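Local coordinates for carboxysome shell vertex protein CcmL (Thermosynechococcus elongatus, PDB 4N8F) that probably forms the pentameric vertices of the carboxysome shell, capping the corners of the polyhedral compartment in which RuBisCO is sequestered, at residues M1-V6 against W54-R59; S61-I66 against D75-A80. All coordinates share one frame; numbering follows the deposited sequence.

In the fold
Both contacts involve one five-stranded sheet whose first and last strands pair, the order expected of the OB-like barrel of the CcmL/EutN family. Contact 1 joins strand 2-11 to strand 54-59 and so closes that ring; contact 2 reaches the sheet only through strand 76-81, the next neighbour of strand 54-59, against which it lays the turn 61-66. Their centres lie about 10 Å apart. Along the chain they come in series, the turn of contact 2 following soon after strand 54-59 ends. The strands themselves connect the two: Leu56 O lies 2.9 Å from Val79 N, a probable hydrogen bond. Both contacts also touch a neighbouring subunit, so both lie at a subunit interface of the homopentamer.

Contact 1: residues M1-V6 against W54-R59; sequences MKIARV and WVLVSR
Lys2 and Ala4 pair with Val57 and Val55 through four backbone hydrogen bonds, two for each pair. The shortest runs from Val55 N to Ala4 O at 2.8 Å; Val57 N to Lys2 O is the straightest, with 170° at the hydrogen. Between and beside these rungs, Ile3 faces Leu56 and Arg5 faces Trp54 as non-hydrogen-bonded pairs. This is the antiparallel ladder by which the first strand of an OB-like barrel meets the fourth; the N-to-C directions of the two short strands make 132°, well off 180°, as expected of a strongly twisted, coiled sheet. Apolar contacts fall on two faces. On one, Ile3 CG1 meets Leu56 CD2 at 4.1 Å, while Ile3 CG2, anti to its backbone N, reaches Trp54 CE3 at 4.2 Å. On the other, Ala4 CB lies near Val55 CG2. Beyond the last pair, Val6 CG2 touches Val55 CG1 at 4.0 Å, the two side chains roughly perpendicular. The polar ends of Lys2 and Ser58 find their partners on a neighbouring subunit. Lys2 CE approaches Arg59 NH2 at 3.6 Å, but Lys2 NZ makes its salt bridge to Glu41 there, which probably eases the like charges. Met1 CG comes 3.3 Å from Ser58 OG, itself hydrogen-bonded to Pro73 O of that same neighbour.

Contact 2: residues S61-I66 against D75-A80; sequences SAARHI and DAAVVA. With SO4 (sulfate ion), chain F.
Ser61 O is gripped by two donors of its own turn, which come from opposite faces of its carbonyl plane. Arg64 N bonds to it at 3.0 Å, part of the 3-10 pattern, and His65 ND1 at 3.2 Å. The oxygen lies close to the imidazole plane, whereas ND1 sits 39° out of the carbonyl plane. No hydrogen bond spans the two segments, so apolar packing carries the contact. Ala63 CB presses over the strand backbone, 3.5 Å from Ala76 N, a buried N-H without a partner in the model, and 4.0 Å from Ala77 CB. Ile66 CG2, anti to the carbonyl carbon with CG1 between the backbone N and the carbonyl carbon (chi1 65°), meets the same Ala77 methyl at 3.6 Å and Val79 CG1 at 4.3 Å. Ser61 OG comes within 3.0 Å of sulfate O3, a bond whose proton is not settled, and is paired with Arg64 NH1 of a neighbouring subunit. The Ser61 hydroxyls of the other four subunits are also bonded to the ion, probably from the crystallisation liquor, consistent with the pentamer's positively charged pore. Ile74 packs against both Ala63 and Ile66; the turn, which follows strand 54-59, packs on strand 76-81, which lies between strands 39-45 and 54-59 in the sheet.

Contact 1: residues M1-V6 against W54-R59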
loop_
_atom_site.group_PDB
_atom_site.type_symbol
_atom_site.label_atom_id
_atom_site.label_comp_id
_atom_site.label_asym_id
_atom_site.label_seq_id
_atom_site.Cartn_x
_atom_site.Cartn_y
_atom_site.Cartn_z
ATOM N N MET C 1 6.129 -1.144 -9.948
ATOM C CA MET C 1 6.386 0.244 -10.422
ATOM C C MET C 1 5.302 0.669 -11.410
ATOM O O MET C 1 4.784 -0.149 -12.145
ATOM C CB MET C 1 7.741 0.361 -11.107
ATOM C CG MET C 1 8.952 0.060 -10.223
ATOM S SD MET C 1 9.309 -1.664 -9.817
ATOM C CE MET C 1 10.024 -2.327 -11.334
ATOM N N LYS C 2 4.971 1.961 -11.402
ATOM C CA LYS C 2 4.063 2.573 -12.347
ATOM C C LYS C 2 4.836 3.446 -13.333
ATOM O O LYS C 2 5.917 3.982 -13.032
ATOM C CB LYS C 2 3.083 3.466 -11.585
ATOM C CG LYS C 2 2.325 2.703 -10.546
ATOM C CD LYS C 2 1.524 1.618 -11.215
ATOM C CE LYS C 2 0.330 1.278 -10.355
ATOM N NZ LYS C 2 -0.303 0.097 -10.981
ATOM N N ILE C 3 4.274 3.586 -14.519
ATOM C CA ILE C 3 4.780 4.476 -15.514
ATOM C C ILE C 3 4.124 5.842 -15.275
ATOM O O ILE C 3 2.912 5.930 -14.999
ATOM C CB ILE C 3 4.400 3.963 -16.898
ATOM C CG1 ILE C 3 5.065 2.608 -17.150
ATOM C CG2 ILE C 3 4.874 4.934 -17.965
ATOM C CD1 ILE C 3 4.583 1.960 -18.403
ATOM N N ALA C 4 4.922 6.881 -15.380
ATOM C CA ALA C 4 4.425 8.257 -15.238
ATOM C C ALA C 4 5.230 9.208 -16.093
ATOM O O ALA C 4 6.347 8.916 -16.601
ATOM C CB ALA C 4 4.452 8.708 -13.766
ATOM N N ARG C 5 4.695 10.416 -16.218
ATOM C CA ARG C 5 5.472 11.426 -16.818
ATOM C C ARG C 5 5.777 12.526 -15.819
ATOM O O ARG C 5 4.933 12.864 -14.993
ATOM C CB ARG C 5 4.778 11.976 -18.074
ATOM C CG ARG C 5 3.417 12.624 -17.883
ATOM C CD ARG C 5 3.181 13.513 -19.125
ATOM N NE ARG C 5 2.304 14.489 -18.674
ATOM C CZ ARG C 5 2.518 15.765 -18.432
ATOM N NH1 ARG C 5 3.555 16.509 -18.848
ATOM N NH2 ARG C 5 1.503 16.308 -17.834
ATOM N N VAL C 6 6.940 13.149 -15.980
ATOM C CA VAL C 6 7.314 14.228 -15.092
ATOM C C VAL C 6 6.582 15.419 -15.503
ATOM O O VAL C 6 6.619 15.778 -16.646
ATOM C CB VAL C 6 8.779 14.568 -15.223
ATOM C CG1 VAL C 6 9.138 15.746 -14.343
ATOM C CG2 VAL C 6 9.569 13.331 -14.924
ATOM N N TRP C 54 9.247 10.166 -19.575
ATOM C CA TRP C 54 8.568 9.057 -18.988
ATOM C C TRP C 54 9.517 8.434 -18.009
ATOM O O TRP C 54 10.744 8.324 -18.281
ATOM C CB TRP C 54 8.109 8.031 -20.034
ATOM C CG TRP C 54 7.041 8.545 -20.932
ATOM C CD1 TRP C 54 6.776 9.859 -21.240
ATOM C CD2 TRP C 54 6.092 7.761 -21.659
ATOM N NE1 TRP C 54 5.672 9.929 -22.072
ATOM C CE2 TRP C 54 5.269 8.657 -22.382
ATOM C CE3 TRP C 54 5.838 6.398 -21.740
ATOM C CZ2 TRP C 54 4.219 8.227 -23.190
ATOM C CZ3 TRP C 54 4.826 5.962 -22.552
ATOM C CH2 TRP C 54 4.027 6.871 -23.275
ATOM N N VAL C 55 8.952 8.063 -16.863
ATOM C CA VAL C 55 9.694 7.434 -15.766
ATOM C C VAL C 55 8.990 6.211 -15.124
ATOM O O VAL C 55 7.770 6.060 -15.190
ATOM C CB VAL C 55 10.021 8.434 -14.647
ATOM C CG1 VAL C 55 10.890 9.598 -15.169
ATOM C CG2 VAL C 55 8.785 8.917 -13.944
ATOM N N LEU C 56 9.791 5.372 -14.468
ATOM C CA LEU C 56 9.277 4.435 -13.495
ATOM C C LEU C 56 9.369 5.002 -12.103
ATOM O O LEU C 56 10.444 5.492 -11.659
ATOM C CB LEU C 56 10.028 3.105 -13.531
ATOM C CG LEU C 56 9.981 2.313 -14.826
ATOM C CD1 LEU C 56 10.856 1.031 -14.735
ATOM C CD2 LEU C 56 8.535 1.926 -15.094
ATOM N N VAL C 57 8.247 4.909 -11.401
ATOM C CA VAL C 57 8.223 5.272 -10.012
ATOM C C VAL C 57 7.994 4.042 -9.119
ATOM O O VAL C 57 7.188 3.173 -9.430
ATOM C CB VAL C 57 7.239 6.455 -9.764
ATOM C CG1 VAL C 57 5.881 6.173 -10.277
ATOM C CG2 VAL C 57 7.098 6.745 -8.283
ATOM N N SER C 58 8.762 3.962 -8.038
ATOM C CA SER C 58 8.584 2.974 -6.943
ATOM C C SER C 58 8.013 3.618 -5.693
ATOM O O SER C 58 8.459 4.751 -5.290
ATOM C CB SER C 58 9.948 2.379 -6.574
ATOM O OG SER C 58 10.342 1.488 -7.589
ATOM N N ARG C 59 7.070 2.932 -5.070
ATOM C CA ARG C 59 6.363 3.462 -3.888
ATOM C C ARG C 59 6.619 2.542 -2.687
ATOM O O ARG C 59 7.009 1.411 -2.869
ATOM C CB ARG C 59 4.845 3.602 -4.173
ATOM C CG ARG C 59 4.614 4.642 -5.286
ATOM C CD ARG C 59 3.139 4.870 -5.565
ATOM N NE ARG C 59 2.722 3.673 -6.284
ATOM C CZ ARG C 59 1.519 3.157 -6.252
ATOM N NH1 ARG C 59 0.567 3.792 -5.555
ATOM N NH2 ARG C 59 1.279 2.017 -6.920
#

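Contact 2: residues S61-I66 against D75-A80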
loop_
_atom_site.group_PDB
_atom_site.type_symbol
_atom_site.label_atom_id
_atom_site.label_comp_id
_atom_site.label_asym_id
_atom_site.label_seq_id
_atom_site.Cartn_x
_atom_site.Cartn_y
_atom_site.Cartn_z
ATOM N N SER C 61 8.497 1.408 0.852
ATOM C CA SER C 61 9.820 1.404 1.389
ATOM C C SER C 61 10.876 1.220 0.297
ATOM O O SER C 61 12.059 1.567 0.537
ATOM C CB SER C 61 9.918 0.361 2.471
ATOM O OG SER C 61 9.658 -0.952 1.970
ATOM N N ALA C 62 10.466 0.795 -0.904
ATOM C CA ALA C 62 11.385 0.769 -2.066
ATOM C C ALA C 62 12.096 2.143 -2.199
ATOM O O ALA C 62 13.232 2.211 -2.578
ATOM C CB ALA C 62 10.653 0.476 -3.345
ATOM N N ALA C 63 11.368 3.215 -1.937
ATOM C CA ALA C 63 11.927 4.566 -2.136
ATOM C C ALA C 63 13.164 4.851 -1.296
ATOM O O ALA C 63 13.994 5.756 -1.630
ATOM C CB ALA C 63 10.857 5.620 -1.905
ATOM N N ARG C 64 13.283 4.160 -0.165
ATOM C CA ARG C 64 14.390 4.360 0.752
ATOM C C ARG C 64 15.618 3.633 0.317
ATOM O O ARG C 64 16.660 3.836 0.894
ATOM C CB ARG C 64 14.038 3.991 2.202
ATOM C CG ARG C 64 12.900 4.862 2.718
ATOM C CD ARG C 64 12.637 4.773 4.211
ATOM N NE ARG C 64 12.795 3.455 4.834
ATOM C CZ ARG C 64 11.798 2.639 5.172
ATOM N NH1 ARG C 64 10.516 2.909 4.861
ATOM N NH2 ARG C 64 12.091 1.514 5.779
ATOM N N HIS C 65 15.486 2.813 -0.721
ATOM C CA HIS C 65 16.624 2.093 -1.284
ATOM C C HIS C 65 17.225 2.764 -2.513
ATOM O O HIS C 65 18.079 2.209 -3.162
ATOM C CB HIS C 65 16.150 0.676 -1.531
ATOM C CG HIS C 65 15.999 -0.077 -0.264
ATOM N ND1 HIS C 65 14.847 -0.042 0.495
ATOM C CD2 HIS C 65 16.868 -0.831 0.420
ATOM C CE1 HIS C 65 15.015 -0.761 1.583
ATOM N NE2 HIS C 65 16.225 -1.285 1.534
ATOM N N ILE C 66 16.749 3.956 -2.871
ATOM C CA ILE C 66 17.488 4.759 -3.804
ATOM C C ILE C 66 18.819 5.133 -3.123
ATOM O O ILE C 66 18.962 5.052 -1.918
ATOM C CB ILE C 66 16.764 6.052 -4.250
ATOM C CG1 ILE C 66 16.582 7.024 -3.098
ATOM C CG2 ILE C 66 15.455 5.737 -4.955
ATOM C CD1 ILE C 66 15.764 8.232 -3.503
ATOM N N ASP C 75 8.197 7.897 0.379
ATOM C CA ASP C 75 7.419 6.758 -0.025
ATOM C C ASP C 75 7.219 6.693 -1.558
ATOM O O ASP C 75 6.440 5.951 -2.056
ATOM C CB ASP C 75 6.096 6.770 0.716
ATOM C CG ASP C 75 5.169 7.850 0.286
ATOM O OD1 ASP C 75 5.575 8.771 -0.466
ATOM O OD2 ASP C 75 3.962 7.766 0.711
ATOM N N ALA C 76 7.922 7.524 -2.300
ATOM C CA ALA C 76 7.866 7.505 -3.772
ATOM C C ALA C 76 9.182 8.041 -4.321
ATOM O O ALA C 76 9.683 9.100 -3.861
ATOM C CB ALA C 76 6.736 8.333 -4.263
ATOM N N ALA C 77 9.743 7.352 -5.305
ATOM C CA ALA C 77 10.977 7.833 -5.936
ATOM C C ALA C 77 10.985 7.504 -7.403
ATOM O O ALA C 77 10.556 6.388 -7.778
ATOM C CB ALA C 77 12.202 7.200 -5.304
ATOM N N VAL C 78 11.562 8.394 -8.220
ATOM C CA VAL C 78 11.860 8.024 -9.569
ATOM C C VAL C 78 13.029 7.020 -9.575
ATOM O O VAL C 78 14.050 7.310 -8.997
ATOM C CB VAL C 78 12.238 9.230 -10.422
ATOM C CG1 VAL C 78 12.849 8.773 -11.763
ATOM C CG2 VAL C 78 11.020 10.122 -10.608
ATOM N N VAL C 79 12.900 5.875 -10.228
ATOM C CA VAL C 79 14.019 4.893 -10.247
ATOM C C VAL C 79 14.669 4.649 -11.597
ATOM O O VAL C 79 15.781 4.156 -11.670
ATOM C CB VAL C 79 13.646 3.560 -9.571
ATOM C CG1 VAL C 79 13.214 3.817 -8.135
ATOM C CG2 VAL C 79 12.573 2.764 -10.308
ATOM N N ALA C 80 14.034 5.142 -12.642
ATOM C CA ALA C 80 14.483 4.939 -14.012
ATOM C C ALA C 80 13.797 5.931 -14.908
ATOM O O ALA C 80 12.567 6.211 -14.773
ATOM C CB ALA C 80 14.130 3.524 -14.472
HETATM S S SO4 F . 7.094 -2.163 4.444
HETATM O O1 SO4 F . 8.142 -2.517 5.290
HETATM O O2 SO4 F . 5.960 -2.140 5.301
HETATM O O3 SO4 F . 7.234 -0.903 3.782
HETATM O O4 SO4 F . 6.871 -3.007 3.322
#